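Local coordinates for outer membrane protein SusF (Bacteroides thetaiotaomicron, PDB 4FE9) that binds starch at the bacterial cell surface through carbohydrate-binding modules, before the polysaccharide is transported into the periplasm for degradation, at residues S63-N68 with F80-D85; S116-A121 with G128-G133; K242-A247 with R251-D256; V286-N289 with G293-W296; T429-F434 with I438-N443. All coordinates share one frame; numbering follows the deposited sequence.

Followed from the N terminus, the five contacts close one after another; none nests in or crosses the next. Contact 1 closes a loop of eleven residues between strand 64-72 and strand 81-82, and contact 2 pairs strand 111-122 with strand 128-141. The two touch, since strand 64-72 also runs beside strand 111-122. Contact 3 is a tight hairpin in carbohydrate-binding module 1, with its nearest atoms about 21 Å from contact 1. Contacts 4 and 5 are hairpins of modules 2 and 3, each with three residues between its segments. They meet each other through N289 with G442 and W296 with T429, tying these two modules together.

Contact 1 (S63-N68 with F80-D85); sequences SKIAVN and FSMTED
F80 and V67 meet where two strands face each other through their side chains, with the backbones too far apart to pair: the nearest CA atoms, those of V67 and M82, are 8.8 Å apart. The second segment begins with the phenylalanine. Its CG sits between the backbone N and the carbonyl carbon (chi1 70°), and the far end of the ring does the touching, CZ of F80 lying 3.5 Å from CG1 of V67. The valine comes from the opposite direction and meets the ring at a slant, its CB almost as near as the methyl. S81 is backbone-bonded to K89 of strand 87-91. M82 then reaches across with a chain extended as far as SD and bent only at the last bond (chi3 84°). The sulfur stands 4.0 Å from CG2 of I65 and 4.1 Å from CG2 of V67, so two branched side chains share it. Beyond the bend, CE of M82 comes to 3.6 Å from the backbone O of I65, the two side chains crossing at about a right angle. F88 of strand 87-91 packs against both V67 and M82. The contact is a small example of side-chain packing between strands in an Ig-like domain: methyls, a thioether and a ring rim meet without hydrogen bonds or charges, so dispersion and the exclusion of water probably supply most of the attraction.

Contact 2 (S116-A121 with G128-G133); sequences SINASA and GIQLVG
S120 and Q130 form a non-hydrogen-bonded antiparallel pair and A121 and I129 a hydrogen-bonded one, in strands whose directions differ by 136°. The N of A121 and the O of I129 are 2.8 Å apart, and the reverse bond, I129 N to A121 O, completes the pair. One step on, L131 N still reaches A119 O at 2.9 Å, but a water takes the place of the return bond: it accepts from A119 N at 2.8 Å and lies close to L131 O. A second water accepts from G133 N where the strands part. Among the side chains, Q130 folds back at its second torsion (chi2 74°), which brings its amide across to N118. NE2 of Q130 gives a nearly straight bond to OD1 of N118, 2.8 Å long, approaching from above the plane of that carbonyl, and a second to the O of L131 at 2.9 Å. Both acceptors lie in the plane of the glutamine amide, so the pair of bonds fixes its rotation. L131 straddles two alanines, CD1 lying 4.1 Å from CB of A119 and CD2 equally far from CB of A121. N68 of strand 64-72 binds both N118 OD1 and S120 OG. Strand 111-122 thus runs between strands 64-72 and 128-141, while L131 packs on I65 and on L27 and A29 of strand 27-33.

Contact 3 (K242-A247 with R251-D256); sequences KISFDA and RFTVKD. With EDO (1,2-ethanediol), chain E.
K242 and K255 start the register of a regular antiparallel hairpin, each backbone N bonded to the other's O; K242 N to K255 O measures 2.9 Å. Their chains rise from the same face, yet the NZ atoms of K242 and K255 stay 6.9 Å apart, and K255 turns to a salt bridge with D360 of module 2. I243 lies side by side with V254 on the opposite face, CG1 of I243 being 4.2 Å from CG2 of V254. At S244 the backbone pairs with T253, S244 N reaching T253 O at 2.8 Å. The hydroxyls do not meet directly; a water joins S244 OG and T253 OG1 and donates to K242 O. T253 OG1 also shares a hydrogen bond of 3.3 Å with O2 of an ethanediol, probably from the crystallisation liquor. F245 brings the edge of its ring to the R251 carbonyl, CD1 of F245 lying 3.8 Å from that O. D246 N takes the same oxygen at 2.9 Å in a nearly straight bond, whereas the return bond from R251 N is weak. The carboxylate of D246 folds into the turn, holding F248 N and N249 ND2. The hairpin lies next to one edge of the module 1 sheet: strand 241-246 pairs inward with strand 179-186, and strand 251-256 with strand 222-224, the outermost on that side, whose D222 takes R251, while I243 and V254 pack on F192 of strand 191-196, a residue of the glucose site.

Contact 4 (V286-N289 with G293-W296); sequences VPVN and GTFW
V286 rests on the indole of W296, with its CB over one face, 3.9 Å from the centroid of the five-membered ring and 23° off the normal. The tryptophan's CG takes the position between the backbone N and the carbonyl carbon (chi1 69°), so that the ring lies alongside the valine. V288 comes instead at the ring edge, its CG2 lying 3.8 Å from CD1 of W296. On the other face of the strands, P287 meets F295, CB of the proline standing 4.0 Å from CE1 of the ring. Outside this apolar layer come the backbone bonds of the hairpin. V286 N binds W296 O at 2.7 Å, W296 N binds V286 O, and V288 N reaches T294 O at 2.8 Å. At the polar edge a water lies in the plane of the indole and accepts from NE1 of W296 at 2.9 Å, while donating to P287 O at 2.7 Å. With an alanine in place of W296, V286 would probably lose the surface it rests on, leaving a gap beside it, and the water would be without its indole donor. Within module 2, strand 294-301 is shared between strand 283-287 and strand 348-357, G293 and F295 bonding to V356 and V354. The indole also packs on T429 of module 3, and N289 bonds to G442 there, so this hairpin end lies on the boundary between modules.

Contact 5 (T429-F434 with I438-N443); sequences TEFIIF and IAYRGN. With EDO (1,2-ethanediol), chain F.
F431 and Y440 form a non-hydrogen-bonded antiparallel pair, and I432 and A439 next to them supply the regular backbone bonds: A439 N to I432 O at 2.7 Å and I432 N to A439 O. Toward the other end R441 N bonds to E430 O, which also accepts a hydrogen bond of 2.6 Å from a water; that water accepts from G442 N. The charged interaction joins the same two residues, E430 and R441. NH2 of R441 points almost within its guanidinium plane at OE2 of E430, 2.9 Å away, and OE2 receives it on its anti lone pair, the carboxylate being turned 42° from that plane. With CG of R441 opposite the backbone N (chi1 168°) and the chain straight from there to NE, the guanidinium reaches the carboxylate. R413 takes the other carboxylate oxygen, and R441 has second partners in D446 and G444 O. Replacing buried E430 with a leucine is likely to leave R413 without this carboxylate and R441 leaning on D446 alone of the two acids. Among the apolar contacts, CG2 of I438 lies 3.7 Å from CD1 of F431 and stands over one face of the Y440 ring, toward its rim. The F431 and Y440 rings lie obliquely, centroids 5.6 Å apart and planes at 56°. F434 reaches CB of A439 with its CD2 at 3.7 Å. An ethanediol, probably from the crystallisation liquor, donates to Y440 OH at 3.1 Å and also bonds to A284 and I298 of module 2. In module 3, strand 430-434 lies between strands 437-440 and 410-415, F431 and I438 pack on L460, and F431 touches W296 of module 2.

Contact 1 (S63-N68 with F80-D85)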
# COMPACT_ATOMS: atom_id res chain seq x y z
N SER A 63 33.34 40.80 2.07
CA SER A 63 32.82 39.55 2.68
C SER A 63 33.05 38.31 1.79
O SER A 63 32.73 38.32 0.61
CB SER A 63 31.33 39.69 2.96
OG SER A 63 31.07 40.84 3.73
N LYS A 64 33.40 37.21 2.42
CA LYS A 64 33.35 35.91 1.78
C LYS A 64 31.95 35.32 1.95
O LYS A 64 31.22 35.69 2.85
CB LYS A 64 34.36 34.97 2.44
CG LYS A 64 35.73 35.03 1.83
CD LYS A 64 36.54 33.88 2.37
CE LYS A 64 37.98 34.08 2.13
NZ LYS A 64 38.74 33.02 2.84
N ILE A 65 31.62 34.36 1.08
CA ILE A 65 30.33 33.66 1.16
C ILE A 65 30.59 32.22 1.58
O ILE A 65 31.41 31.55 0.99
CB ILE A 65 29.62 33.66 -0.21
CG1 ILE A 65 29.31 35.10 -0.68
CG2 ILE A 65 28.36 32.79 -0.18
CD1 ILE A 65 28.40 35.89 0.26
N ALA A 66 29.91 31.77 2.64
CA ALA A 66 29.93 30.36 3.02
C ALA A 66 28.57 29.77 2.82
O ALA A 66 27.56 30.39 3.18
CB ALA A 66 30.35 30.20 4.50
N VAL A 67 28.52 28.52 2.39
CA VAL A 67 27.23 27.87 2.16
C VAL A 67 26.92 26.91 3.25
O VAL A 67 27.64 25.95 3.44
CB VAL A 67 27.16 27.18 0.73
CG1 VAL A 67 25.79 26.60 0.47
CG2 VAL A 67 27.49 28.16 -0.33
N ASN A 68 25.92 27.25 4.07
CA ASN A 68 25.51 26.43 5.23
C ASN A 68 24.69 25.22 4.80
O ASN A 68 24.71 24.19 5.45
CB ASN A 68 24.65 27.25 6.23
CG ASN A 68 25.30 28.52 6.64
OD1 ASN A 68 26.51 28.54 6.91
ND2 ASN A 68 24.58 29.63 6.53
N PHE A 80 28.43 19.82 -3.91
CA PHE A 80 28.39 21.01 -4.76
C PHE A 80 29.67 21.77 -4.62
O PHE A 80 30.42 21.54 -3.66
CB PHE A 80 27.16 21.91 -4.41
CG PHE A 80 27.27 22.60 -3.07
CD1 PHE A 80 26.94 21.92 -1.89
CD2 PHE A 80 27.81 23.89 -2.97
CE1 PHE A 80 27.07 22.54 -0.63
CE2 PHE A 80 28.08 24.47 -1.72
CZ PHE A 80 27.68 23.82 -0.55
N SER A 81 29.97 22.61 -5.60
CA SER A 81 31.06 23.54 -5.46
C SER A 81 30.58 24.93 -5.88
O SER A 81 29.50 25.06 -6.45
CB SER A 81 32.25 23.10 -6.32
OG SER A 81 31.94 23.26 -7.70
N MET A 82 31.32 25.97 -5.52
CA MET A 82 30.89 27.33 -5.80
C MET A 82 32.07 28.11 -6.38
O MET A 82 33.17 27.97 -5.90
CB MET A 82 30.37 27.99 -4.50
CG MET A 82 30.08 29.48 -4.62
SD MET A 82 29.76 30.30 -3.01
CE MET A 82 31.47 30.64 -2.46
N THR A 83 31.90 28.74 -7.54
CA THR A 83 33.06 29.31 -8.24
C THR A 83 33.41 30.68 -7.62
O THR A 83 32.64 31.20 -6.79
CB THR A 83 32.79 29.51 -9.69
OG1 THR A 83 31.81 30.55 -9.86
CG2 THR A 83 32.29 28.21 -10.34
N GLU A 84 34.45 31.32 -8.14
CA GLU A 84 34.88 32.62 -7.61
C GLU A 84 33.82 33.68 -7.85
O GLU A 84 33.67 34.60 -7.05
CB GLU A 84 36.19 33.06 -8.25
CG GLU A 84 37.43 32.51 -7.52
CD GLU A 84 38.74 33.18 -7.99
OE1 GLU A 84 39.80 32.50 -7.94
OE2 GLU A 84 38.70 34.38 -8.38
N ASP A 85 33.03 33.48 -8.90
CA ASP A 85 31.93 34.36 -9.24
C ASP A 85 30.60 33.93 -8.60
O ASP A 85 29.54 34.42 -8.98
CB ASP A 85 31.78 34.43 -10.75
CG ASP A 85 31.73 35.85 -11.26
OD1 ASP A 85 30.66 36.51 -11.10
OD2 ASP A 85 32.82 36.37 -11.63

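Contact 2 (S116-A121 with G128-G133)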
# COMPACT_ATOMS: atom_id res chain seq x y z
N SER A 116 17.23 25.45 -2.62
CA SER A 116 17.27 26.35 -1.47
C SER A 116 18.70 26.45 -0.97
O SER A 116 19.24 25.45 -0.49
CB SER A 116 16.39 25.78 -0.35
OG SER A 116 15.99 26.78 0.56
N ILE A 117 19.32 27.63 -1.11
CA ILE A 117 20.69 27.85 -0.62
C ILE A 117 20.70 28.74 0.62
O ILE A 117 20.11 29.82 0.63
CB ILE A 117 21.59 28.49 -1.67
CG1 ILE A 117 21.63 27.63 -2.95
CG2 ILE A 117 23.01 28.63 -1.12
CD1 ILE A 117 22.35 28.28 -4.10
N ASN A 118 21.18 28.19 1.72
CA ASN A 118 21.30 28.94 2.96
C ASN A 118 22.76 29.36 3.10
O ASN A 118 23.66 28.50 3.22
CB ASN A 118 20.86 28.05 4.15
CG ASN A 118 20.90 28.77 5.49
OD1 ASN A 118 21.82 29.56 5.79
ND2 ASN A 118 19.95 28.44 6.34
N ALA A 119 23.04 30.65 2.85
CA ALA A 119 24.41 31.12 2.88
C ALA A 119 24.64 32.12 4.03
O ALA A 119 23.70 32.72 4.56
CB ALA A 119 24.78 31.76 1.53
N SER A 120 25.92 32.33 4.35
CA SER A 120 26.34 33.38 5.29
C SER A 120 27.48 34.19 4.72
O SER A 120 28.25 33.71 3.88
CB SER A 120 26.78 32.77 6.63
OG SER A 120 25.67 32.23 7.31
N ALA A 121 27.57 35.43 5.14
CA ALA A 121 28.71 36.29 4.78
C ALA A 121 29.76 36.11 5.87
O ALA A 121 29.44 36.11 7.03
CB ALA A 121 28.26 37.74 4.73
N GLY A 128 30.36 34.50 10.85
CA GLY A 128 29.36 34.24 9.82
C GLY A 128 28.08 34.99 10.13
O GLY A 128 27.58 34.92 11.25
N ILE A 129 27.62 35.80 9.18
CA ILE A 129 26.35 36.47 9.34
C ILE A 129 25.36 35.95 8.32
O ILE A 129 25.65 35.91 7.15
CB ILE A 129 26.51 38.01 9.19
CG1 ILE A 129 27.42 38.54 10.31
CG2 ILE A 129 25.18 38.71 9.28
CD1 ILE A 129 28.55 39.41 9.79
N GLN A 130 24.19 35.54 8.81
CA GLN A 130 23.17 34.84 8.02
C GLN A 130 22.65 35.72 6.86
O GLN A 130 22.37 36.92 7.05
CB GLN A 130 22.01 34.45 8.95
CG GLN A 130 20.84 33.86 8.28
CD GLN A 130 21.10 32.42 7.85
OE1 GLN A 130 21.37 31.54 8.69
NE2 GLN A 130 21.09 32.19 6.54
N LEU A 131 22.61 35.17 5.65
CA LEU A 131 21.88 35.81 4.52
C LEU A 131 20.50 35.22 4.34
O LEU A 131 20.34 33.99 4.37
CB LEU A 131 22.70 35.71 3.21
CG LEU A 131 24.16 36.17 3.34
CD1 LEU A 131 25.00 35.78 2.16
CD2 LEU A 131 24.29 37.67 3.62
N VAL A 132 19.48 36.07 4.27
CA VAL A 132 18.14 35.59 3.93
C VAL A 132 17.90 35.74 2.41
O VAL A 132 17.97 36.86 1.87
CB VAL A 132 17.01 36.34 4.72
CG1 VAL A 132 15.63 35.82 4.32
CG2 VAL A 132 17.22 36.20 6.23
N GLY A 133 17.81 34.61 1.71
CA GLY A 133 17.72 34.64 0.26
C GLY A 133 16.46 33.95 -0.22
O GLY A 133 15.71 33.40 0.57
O HOH W 1 20.97 32.37 2.02
O HOH W 2 18.02 31.79 2.60

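Contact 3 (K242-A247 with R251-D256)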
# COMPACT_ATOMS: atom_id res chain seq x y z
N LYS A 242 6.46 -11.75 -2.87
CA LYS A 242 5.90 -11.16 -4.07
C LYS A 242 6.88 -10.15 -4.64
O LYS A 242 7.37 -9.28 -3.93
CB LYS A 242 4.59 -10.46 -3.72
CG LYS A 242 4.01 -9.66 -4.88
CD LYS A 242 2.86 -8.80 -4.41
CE LYS A 242 1.56 -9.26 -5.02
NZ LYS A 242 0.40 -8.48 -4.43
N ILE A 243 7.24 -10.33 -5.90
CA ILE A 243 8.20 -9.48 -6.56
C ILE A 243 7.41 -8.55 -7.49
O ILE A 243 6.54 -9.03 -8.21
CB ILE A 243 9.14 -10.30 -7.42
CG1 ILE A 243 10.04 -11.17 -6.55
CG2 ILE A 243 10.04 -9.38 -8.29
CD1 ILE A 243 10.84 -12.16 -7.39
N SER A 244 7.54 -7.24 -7.28
CA SER A 244 6.81 -6.26 -8.12
C SER A 244 7.76 -5.43 -8.93
O SER A 244 8.79 -4.97 -8.41
CB SER A 244 5.95 -5.35 -7.26
OG SER A 244 4.97 -6.10 -6.59
N PHE A 245 7.37 -5.15 -10.17
CA PHE A 245 8.22 -4.42 -11.10
C PHE A 245 7.37 -3.35 -11.81
O PHE A 245 6.35 -3.67 -12.44
CB PHE A 245 8.80 -5.38 -12.15
CG PHE A 245 9.41 -4.70 -13.34
CD1 PHE A 245 10.19 -3.56 -13.17
CD2 PHE A 245 9.15 -5.15 -14.64
CE1 PHE A 245 10.75 -2.91 -14.25
CE2 PHE A 245 9.73 -4.53 -15.74
CZ PHE A 245 10.49 -3.37 -15.55
N ASP A 246 7.70 -2.08 -11.56
CA ASP A 246 6.99 -0.94 -12.16
C ASP A 246 7.75 -0.48 -13.38
O ASP A 246 8.89 0.03 -13.28
CB ASP A 246 6.89 0.18 -11.10
CG ASP A 246 6.18 1.43 -11.61
OD1 ASP A 246 6.12 1.67 -12.86
OD2 ASP A 246 5.79 2.25 -10.73
N ALA A 247 7.24 -0.81 -14.55
CA ALA A 247 7.97 -0.60 -15.77
C ALA A 247 7.74 0.81 -16.35
O ALA A 247 8.10 1.08 -17.52
CB ALA A 247 7.61 -1.66 -16.80
N ARG A 251 11.14 0.64 -10.94
CA ARG A 251 11.44 0.35 -9.56
C ARG A 251 10.94 -1.06 -9.31
O ARG A 251 10.02 -1.51 -9.99
CB ARG A 251 10.66 1.30 -8.64
CG ARG A 251 11.48 2.58 -8.25
CD ARG A 251 11.12 3.08 -6.82
NE ARG A 251 12.24 3.79 -6.23
CZ ARG A 251 12.87 3.44 -5.13
NH1 ARG A 251 12.37 2.49 -4.35
NH2 ARG A 251 13.89 4.16 -4.70
N PHE A 252 11.49 -1.72 -8.27
CA PHE A 252 11.06 -3.05 -7.89
C PHE A 252 10.90 -3.08 -6.39
O PHE A 252 11.54 -2.30 -5.67
CB PHE A 252 12.08 -4.07 -8.34
CG PHE A 252 13.34 -4.08 -7.50
CD1 PHE A 252 14.47 -3.38 -7.92
CD2 PHE A 252 13.37 -4.75 -6.27
CE1 PHE A 252 15.64 -3.35 -7.12
CE2 PHE A 252 14.50 -4.72 -5.46
CZ PHE A 252 15.65 -4.04 -5.89
N THR A 253 9.96 -3.89 -5.91
CA THR A 253 9.98 -4.32 -4.51
C THR A 253 9.93 -5.85 -4.43
O THR A 253 9.44 -6.51 -5.36
CB THR A 253 8.80 -3.79 -3.75
OG1 THR A 253 7.61 -4.19 -4.42
CG2 THR A 253 8.87 -2.22 -3.63
N VAL A 254 10.45 -6.39 -3.34
CA VAL A 254 10.22 -7.76 -2.96
C VAL A 254 9.65 -7.75 -1.56
O VAL A 254 10.30 -7.25 -0.64
CB VAL A 254 11.52 -8.53 -2.94
CG1 VAL A 254 11.25 -10.00 -2.61
CG2 VAL A 254 12.24 -8.41 -4.34
N LYS A 255 8.44 -8.30 -1.40
CA LYS A 255 7.70 -8.17 -0.16
C LYS A 255 7.27 -9.53 0.38
O LYS A 255 7.15 -10.48 -0.38
CB LYS A 255 6.48 -7.26 -0.37
CG LYS A 255 6.91 -5.76 -0.51
CD LYS A 255 5.83 -4.87 -1.17
CE LYS A 255 4.47 -5.14 -0.61
NZ LYS A 255 3.68 -3.86 -0.52
N ASP A 256 7.22 -9.64 1.71
CA ASP A 256 6.67 -10.81 2.40
C ASP A 256 5.21 -11.02 1.95
O ASP A 256 4.43 -10.06 1.88
CB ASP A 256 6.78 -10.54 3.92
CG ASP A 256 6.18 -11.65 4.78
OD1 ASP A 256 5.69 -12.67 4.24
OD2 ASP A 256 6.15 -11.45 6.01
C1 EDO E . 7.83 -1.02 -7.50
O1 EDO E . 7.47 0.23 -6.91
C2 EDO E . 6.61 -1.91 -7.60
O2 EDO E . 6.01 -2.01 -6.31
O HOH W 3 6.26 -6.63 -4.12

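Contact 4 (V286-N289 with G293-W296)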
# COMPACT_ATOMS: atom_id res chain seq x y z
N VAL A 286 -14.23 -13.71 10.28
CA VAL A 286 -14.57 -14.68 9.27
C VAL A 286 -13.67 -14.47 8.04
O VAL A 286 -13.57 -13.34 7.53
CB VAL A 286 -16.04 -14.50 8.85
CG1 VAL A 286 -16.46 -15.59 7.80
CG2 VAL A 286 -16.96 -14.52 10.11
N PRO A 287 -12.95 -15.53 7.59
CA PRO A 287 -12.13 -15.30 6.38
C PRO A 287 -13.00 -14.96 5.15
O PRO A 287 -14.04 -15.55 4.95
CB PRO A 287 -11.37 -16.66 6.19
CG PRO A 287 -12.19 -17.69 6.92
CD PRO A 287 -13.10 -16.96 7.94
N VAL A 288 -12.56 -13.98 4.37
CA VAL A 288 -13.15 -13.74 3.06
C VAL A 288 -12.73 -14.86 2.08
O VAL A 288 -11.56 -15.19 1.99
CB VAL A 288 -12.72 -12.35 2.49
CG1 VAL A 288 -13.29 -12.15 1.09
CG2 VAL A 288 -13.16 -11.23 3.42
N ASN A 289 -13.70 -15.41 1.34
CA ASN A 289 -13.49 -16.62 0.53
C ASN A 289 -12.40 -16.41 -0.52
O ASN A 289 -12.42 -15.43 -1.25
CB ASN A 289 -14.79 -17.04 -0.16
CG ASN A 289 -14.67 -18.39 -0.88
OD1 ASN A 289 -14.02 -18.49 -1.91
ND2 ASN A 289 -15.38 -19.38 -0.40
N GLY A 293 -5.52 -13.52 3.62
CA GLY A 293 -5.22 -12.66 4.77
C GLY A 293 -6.32 -11.62 5.05
O GLY A 293 -6.09 -10.63 5.72
N THR A 294 -7.52 -11.86 4.53
CA THR A 294 -8.61 -10.92 4.70
C THR A 294 -9.80 -11.52 5.42
O THR A 294 -10.18 -12.69 5.17
CB THR A 294 -9.03 -10.31 3.38
OG1 THR A 294 -9.69 -11.30 2.57
CG2 THR A 294 -7.83 -9.79 2.64
N PHE A 295 -10.42 -10.71 6.29
CA PHE A 295 -11.37 -11.20 7.31
C PHE A 295 -12.41 -10.14 7.56
O PHE A 295 -12.19 -8.97 7.23
CB PHE A 295 -10.65 -11.52 8.64
CG PHE A 295 -9.57 -12.50 8.51
CD1 PHE A 295 -9.82 -13.85 8.70
CD2 PHE A 295 -8.27 -12.10 8.29
CE1 PHE A 295 -8.81 -14.78 8.55
CE2 PHE A 295 -7.24 -13.02 8.17
CZ PHE A 295 -7.51 -14.37 8.28
N TRP A 296 -13.54 -10.54 8.12
CA TRP A 296 -14.60 -9.62 8.46
C TRP A 296 -15.43 -10.12 9.65
O TRP A 296 -15.32 -11.29 10.07
CB TRP A 296 -15.49 -9.31 7.25
CG TRP A 296 -16.36 -10.50 6.79
CD1 TRP A 296 -15.95 -11.57 6.03
CD2 TRP A 296 -17.69 -10.81 7.22
NE1 TRP A 296 -16.95 -12.53 5.96
CE2 TRP A 296 -18.05 -12.06 6.64
CE3 TRP A 296 -18.59 -10.20 8.11
CZ2 TRP A 296 -19.28 -12.63 6.82
CZ3 TRP A 296 -19.85 -10.74 8.24
CH2 TRP A 296 -20.20 -11.93 7.60
O HOH W 4 -16.55 -14.89 4.25

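Contact 5 (T429-F434 with I438-N443)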
# COMPACT_ATOMS: atom_id res chain seq x y z
N THR A 429 -18.59 -13.49 1.09
CA THR A 429 -18.88 -13.17 2.47
C THR A 429 -20.34 -13.46 2.75
O THR A 429 -21.14 -12.56 3.02
CB THR A 429 -18.52 -11.66 2.82
OG1 THR A 429 -19.24 -10.78 1.95
CG2 THR A 429 -17.00 -11.39 2.66
N GLU A 430 -20.71 -14.72 2.61
CA GLU A 430 -22.09 -15.09 2.82
C GLU A 430 -22.21 -16.09 3.93
O GLU A 430 -21.20 -16.61 4.46
CB GLU A 430 -22.75 -15.60 1.51
CG GLU A 430 -22.29 -17.04 1.08
CD GLU A 430 -23.26 -17.71 0.12
OE1 GLU A 430 -24.52 -17.53 0.28
OE2 GLU A 430 -22.78 -18.53 -0.72
N PHE A 431 -23.44 -16.24 4.42
CA PHE A 431 -23.69 -17.15 5.50
C PHE A 431 -25.18 -17.51 5.55
O PHE A 431 -25.98 -17.09 4.70
CB PHE A 431 -23.27 -16.50 6.83
CG PHE A 431 -23.92 -15.18 7.07
CD1 PHE A 431 -25.14 -15.11 7.73
CD2 PHE A 431 -23.37 -14.02 6.54
CE1 PHE A 431 -25.76 -13.89 7.93
CE2 PHE A 431 -23.98 -12.80 6.76
CZ PHE A 431 -25.20 -12.74 7.42
N ILE A 432 -25.51 -18.38 6.47
CA ILE A 432 -26.87 -18.90 6.60
C ILE A 432 -27.06 -19.38 8.07
O ILE A 432 -26.15 -19.23 8.90
CB ILE A 432 -27.12 -20.05 5.56
CG1 ILE A 432 -28.62 -20.28 5.31
CG2 ILE A 432 -26.40 -21.35 5.99
CD1 ILE A 432 -29.34 -19.08 4.76
N ILE A 433 -28.25 -19.87 8.40
CA ILE A 433 -28.51 -20.47 9.73
C ILE A 433 -28.74 -21.98 9.61
O ILE A 433 -29.58 -22.41 8.82
CB ILE A 433 -29.78 -19.84 10.38
CG1 ILE A 433 -29.54 -18.39 10.69
CG2 ILE A 433 -30.17 -20.58 11.63
CD1 ILE A 433 -30.24 -17.51 9.75
N PHE A 434 -28.02 -22.77 10.42
CA PHE A 434 -28.32 -24.21 10.59
C PHE A 434 -28.49 -24.45 12.07
O PHE A 434 -27.57 -24.15 12.86
CB PHE A 434 -27.16 -25.10 10.09
CG PHE A 434 -26.87 -24.99 8.59
CD1 PHE A 434 -27.88 -25.28 7.64
CD2 PHE A 434 -25.53 -24.86 8.13
CE1 PHE A 434 -27.58 -25.29 6.24
CE2 PHE A 434 -25.23 -24.87 6.77
CZ PHE A 434 -26.27 -25.06 5.81
N ILE A 438 -25.62 -19.13 13.50
CA ILE A 438 -25.10 -18.53 12.26
C ILE A 438 -23.93 -19.36 11.76
O ILE A 438 -23.04 -19.67 12.53
CB ILE A 438 -24.67 -17.07 12.45
CG1 ILE A 438 -25.81 -16.28 13.11
CG2 ILE A 438 -24.33 -16.46 11.09
CD1 ILE A 438 -25.60 -14.77 13.12
N ALA A 439 -24.09 -19.94 10.57
CA ALA A 439 -23.01 -20.69 9.91
C ALA A 439 -22.43 -19.87 8.77
O ALA A 439 -23.08 -19.71 7.71
CB ALA A 439 -23.53 -22.03 9.37
N TYR A 440 -21.19 -19.45 8.93
CA TYR A 440 -20.50 -18.70 7.91
C TYR A 440 -19.95 -19.64 6.84
O TYR A 440 -19.17 -20.57 7.15
CB TYR A 440 -19.36 -17.90 8.53
CG TYR A 440 -19.83 -16.86 9.49
CD1 TYR A 440 -20.39 -15.68 9.04
CD2 TYR A 440 -19.86 -17.11 10.87
CE1 TYR A 440 -20.91 -14.75 9.92
CE2 TYR A 440 -20.38 -16.18 11.76
CZ TYR A 440 -20.86 -14.98 11.28
OH TYR A 440 -21.33 -14.00 12.16
N ARG A 441 -20.09 -19.22 5.59
CA ARG A 441 -19.50 -19.98 4.50
C ARG A 441 -17.98 -19.95 4.60
O ARG A 441 -17.32 -20.98 4.47
CB ARG A 441 -19.96 -19.46 3.13
CG ARG A 441 -19.14 -20.04 1.96
CD ARG A 441 -19.88 -19.90 0.64
NE ARG A 441 -19.02 -20.33 -0.48
CZ ARG A 441 -19.34 -20.21 -1.76
NH1 ARG A 441 -18.57 -20.79 -2.69
NH2 ARG A 441 -20.50 -19.64 -2.10
N GLY A 442 -17.41 -18.76 4.80
CA GLY A 442 -15.99 -18.63 4.91
C GLY A 442 -15.29 -19.04 3.61
O GLY A 442 -15.78 -18.72 2.52
N ASN A 443 -14.26 -19.89 3.74
CA ASN A 443 -13.56 -20.45 2.56
C ASN A 443 -14.20 -21.66 1.90
O ASN A 443 -13.59 -22.26 1.00
CB ASN A 443 -12.11 -20.80 2.91
CG ASN A 443 -11.27 -19.59 3.11
OD1 ASN A 443 -11.28 -18.67 2.28
ND2 ASN A 443 -10.58 -19.53 4.24
C1 EDO F . -19.20 -12.02 13.79
O1 EDO F . -19.70 -11.41 12.59
C2 EDO F . -17.86 -12.63 13.45
O2 EDO F . -17.36 -13.31 14.61
O HOH W 5 -18.73 -16.38 5.22